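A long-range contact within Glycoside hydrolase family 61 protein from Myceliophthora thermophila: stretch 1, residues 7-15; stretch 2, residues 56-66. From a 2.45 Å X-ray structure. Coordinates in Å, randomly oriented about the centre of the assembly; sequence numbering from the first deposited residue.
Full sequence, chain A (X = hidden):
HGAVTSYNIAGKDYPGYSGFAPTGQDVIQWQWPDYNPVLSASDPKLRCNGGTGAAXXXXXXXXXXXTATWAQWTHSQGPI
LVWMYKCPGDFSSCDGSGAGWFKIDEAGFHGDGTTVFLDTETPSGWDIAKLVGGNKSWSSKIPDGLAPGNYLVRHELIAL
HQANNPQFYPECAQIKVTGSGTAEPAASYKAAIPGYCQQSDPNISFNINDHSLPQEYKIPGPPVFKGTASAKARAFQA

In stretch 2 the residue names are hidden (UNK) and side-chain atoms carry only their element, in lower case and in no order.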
# COMPACT_ATOMS: atom_id res chain seq x y z
N TYR A 7 6.92 11.26 2.51
CA TYR A 7 7.20 10.21 3.49
C TYR A 7 8.04 10.74 4.67
O TYR A 7 8.79 11.71 4.54
CB TYR A 7 7.98 9.04 2.85
CG TYR A 7 7.35 8.34 1.66
CD1 TYR A 7 7.56 8.80 0.38
CD2 TYR A 7 6.58 7.20 1.82
CE1 TYR A 7 7.00 8.16 -0.72
CE2 TYR A 7 6.01 6.57 0.74
CZ TYR A 7 6.23 7.04 -0.53
OH TYR A 7 5.66 6.40 -1.61
N ASN A 8 7.90 10.06 5.81
CA ASN A 8 8.86 10.16 6.90
C ASN A 8 9.42 8.78 7.22
O ASN A 8 8.70 7.90 7.65
CB ASN A 8 8.26 10.81 8.15
CG ASN A 8 9.31 11.13 9.19
OD1 ASN A 8 9.91 10.23 9.78
ND2 ASN A 8 9.58 12.40 9.38
N ILE A 9 10.71 8.61 7.01
CA ILE A 9 11.34 7.32 7.18
C ILE A 9 12.54 7.44 8.09
O ILE A 9 13.53 8.12 7.79
CB ILE A 9 11.77 6.74 5.83
CG1 ILE A 9 10.51 6.41 5.00
CG2 ILE A 9 12.61 5.48 6.03
CD1 ILE A 9 10.73 6.36 3.53
N ALA A 10 12.44 6.73 9.22
CA ALA A 10 13.46 6.71 10.26
C ALA A 10 13.68 8.11 10.74
O ALA A 10 14.82 8.53 10.89
CB ALA A 10 14.75 6.09 9.75
N GLY A 11 12.58 8.85 10.93
CA GLY A 11 12.65 10.24 11.36
C GLY A 11 13.05 11.32 10.33
O GLY A 11 13.15 12.47 10.70
N LYS A 12 13.29 10.98 9.06
CA LYS A 12 13.65 11.98 8.05
C LYS A 12 12.56 12.16 7.02
O LYS A 12 11.79 11.24 6.72
CB LYS A 12 14.95 11.62 7.32
CG LYS A 12 15.94 10.90 8.22
CD LYS A 12 17.38 10.88 7.70
CE LYS A 12 18.30 10.39 8.80
NZ LYS A 12 19.68 10.93 8.65
N ASP A 13 12.52 13.36 6.45
CA ASP A 13 11.47 13.77 5.55
C ASP A 13 11.91 13.56 4.12
O ASP A 13 13.03 13.92 3.75
CB ASP A 13 11.11 15.25 5.78
CG ASP A 13 10.19 15.44 6.99
OD1 ASP A 13 9.56 14.47 7.46
OD2 ASP A 13 10.08 16.58 7.48
N TYR A 14 11.03 12.93 3.33
CA TYR A 14 11.33 12.68 1.94
C TYR A 14 10.15 13.12 1.10
O TYR A 14 9.08 12.54 1.20
CB TYR A 14 11.64 11.19 1.69
CG TYR A 14 12.89 10.67 2.38
CD1 TYR A 14 14.14 10.77 1.79
CD2 TYR A 14 12.81 10.06 3.63
CE1 TYR A 14 15.28 10.28 2.43
CE2 TYR A 14 13.93 9.58 4.27
CZ TYR A 14 15.16 9.68 3.66
OH TYR A 14 16.26 9.20 4.32
N PRO A 15 10.35 14.15 0.25
CA PRO A 15 9.27 14.55 -0.63
C PRO A 15 8.93 13.49 -1.67
O PRO A 15 9.78 12.73 -2.12
CB PRO A 15 9.78 15.81 -1.30
CG PRO A 15 11.24 15.89 -1.01
CD PRO A 15 11.60 14.89 0.02
N UNK A 56 16.75 8.30 -5.84
CA UNK A 56 17.17 8.23 -4.44
C UNK A 56 16.51 7.09 -3.67
O UNK A 56 15.55 6.50 -4.13
c UNK A 56 18.86 10.72 -4.63
c UNK A 56 16.81 9.54 -3.74
c UNK A 56 17.35 10.80 -4.40
c UNK A 56 16.97 12.03 -3.57
N UNK A 57 17.05 6.85 -2.48
CA UNK A 57 16.54 5.87 -1.51
C UNK A 57 16.58 6.50 -0.11
O UNK A 57 17.36 7.40 0.15
c UNK A 57 18.85 4.92 -1.31
c UNK A 57 21.54 5.55 -0.95
c UNK A 57 19.37 5.11 -0.04
c UNK A 57 21.05 5.37 -2.24
o UNK A 57 22.86 5.86 -0.74
c UNK A 57 17.39 4.61 -1.51
c UNK A 57 20.71 5.42 0.15
c UNK A 57 19.72 5.06 -2.41
N UNK A 58 15.71 6.03 0.78
CA UNK A 58 15.80 6.37 2.18
C UNK A 58 16.53 5.24 2.92
O UNK A 58 16.31 4.07 2.62
c UNK A 58 14.40 6.57 2.75
N UNK A 59 17.38 5.58 3.88
CA UNK A 59 18.00 4.59 4.76
C UNK A 59 17.08 4.25 5.89
O UNK A 59 16.34 5.10 6.38
o UNK A 59 22.17 4.65 5.61
c UNK A 59 19.34 5.07 5.32
o UNK A 59 22.47 4.76 3.42
c UNK A 59 21.76 4.91 4.44
c UNK A 59 20.35 5.43 4.22
N UNK A 60 17.10 2.99 6.28
CA UNK A 60 16.31 2.53 7.41
C UNK A 60 16.80 1.18 7.88
O UNK A 60 17.25 0.35 7.10
c UNK A 60 14.84 2.43 7.06
N UNK A 61 16.70 0.97 9.18
CA UNK A 61 17.01 -0.30 9.76
C UNK A 61 15.70 -0.99 10.12
O UNK A 61 14.65 -0.35 10.23
c UNK A 61 17.88 -0.11 11.01
N UNK A 62 15.76 -2.31 10.31
CA UNK A 62 14.61 -3.03 10.79
C UNK A 62 14.10 -2.40 12.07
O UNK A 62 14.91 -1.92 12.85
c UNK A 62 16.90 -3.20 10.01
c UNK A 62 16.31 -4.57 10.11
c UNK A 62 15.17 -4.42 11.08
N UNK A 63 12.78 -2.38 12.26
CA UNK A 63 12.15 -1.76 13.42
C UNK A 63 11.90 -0.27 13.27
O UNK A 63 11.14 0.32 14.05
N UNK A 64 12.53 0.37 12.29
CA UNK A 64 12.28 1.77 12.03
C UNK A 64 10.89 1.97 11.43
O UNK A 64 10.31 1.07 10.81
o UNK A 64 14.65 2.92 13.07
o UNK A 64 15.72 2.73 11.14
c UNK A 64 13.34 2.37 11.10
c UNK A 64 14.67 2.69 11.83
N UNK A 65 10.36 3.18 11.62
CA UNK A 65 9.02 3.52 11.19
C UNK A 65 9.02 4.12 9.75
O UNK A 65 9.85 5.00 9.41
c UNK A 65 7.11 5.13 11.69
c UNK A 65 8.39 4.49 12.22
o UNK A 65 8.06 3.76 13.41
N UNK A 66 8.11 3.61 8.92
CA UNK A 66 7.76 4.19 7.62
C UNK A 66 6.40 4.87 7.70
O UNK A 66 5.39 4.21 7.91
c UNK A 66 9.12 1.37 5.34
c UNK A 66 9.08 2.50 6.33
c UNK A 66 7.26 3.76 5.20
c UNK A 66 7.70 3.13 6.51
O HOH W 1 15.69 7.58 6.19

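Position 56 carries four carbons, forked at the second, with no atom of stretch 1 within contact range: this is Leu56, which lies exposed at the edge of the contact. Position 57 has one carbon leading to a six-membered carbon ring that bears an oxygen, so it is Tyr57. Its CA-to-CB bond points away from stretch 1, and its nearest approach is through the backbone, Tyr57 O lying 4.2 Å from Tyr14 CE1.

At position 58 a single carbon, CB, sits over one face of the Tyr14 ring, 3.6 Å from the centroid and 3.3 Å from Tyr14 CZ, and is also 3.8 Å from Ile9 CD1. One carbon means Ala58; a methyl suits so close a CH-pi contact.

Position 59 shows three carbons, the third carrying two oxygens: Glu59. The carboxylate leads away from stretch 1, as suits a charged group on an exposed residue, while the backbone works for the contact. A water donates to Glu59 O (2.6 Å) and to Ile9 O (2.7 Å) and accepts from Tyr14 OH (2.5 Å).

Position 60 again has one carbon, its CB 3.9 Å from Ile9 CG2, and is Ala60, a small apolar residue in a buried place. The single carbon of position 61 touches nothing on stretch 1; it is Ala61, which opens a type II turn. At position 62 three carbons close a ring onto the backbone N: this is Pro62, whose phi of -54° fits the turn. Position 63 has no side-chain atoms: it is Gly63, and its phi of 85° favours glycine.

Position 64 has two carbons, the second bearing two oxygens, so it is Asp64. Asp64 OD2 accepts a hydrogen bond from Ala61 N at 2.8 Å, fastening the turn, and lies 3.8 Å from Ala10 CB.

At position 65 one carbon carries an oxygen and a carbon: Thr65, beta-branched and at home in a strand. Its CA-to-CB bond points sideways, but Thr65 O accepts from Ala10 N at 3.1 Å, nearly linear at 174°, and meets Ile9 CA at 3.5 Å in a CA-H...O contact. Position 66 has four carbons, forked at the first with one arm two carbons long: Ile66, buried, with CG2 4.2 Å from Ile9 CG1.

The contact combines an antiparallel bridge with apolar packing. Ile9 and Ile66 form a non-hydrogen-bonded pair with side chains on the same sheet face, and Ile9 also meets Ala58 and Ala60. Alongside, the Tyr14 ring covers Ala58, and the water ties its hydroxyl to both backbones.

Stretch 2, residues 56-66: LYAEAAPGDTI
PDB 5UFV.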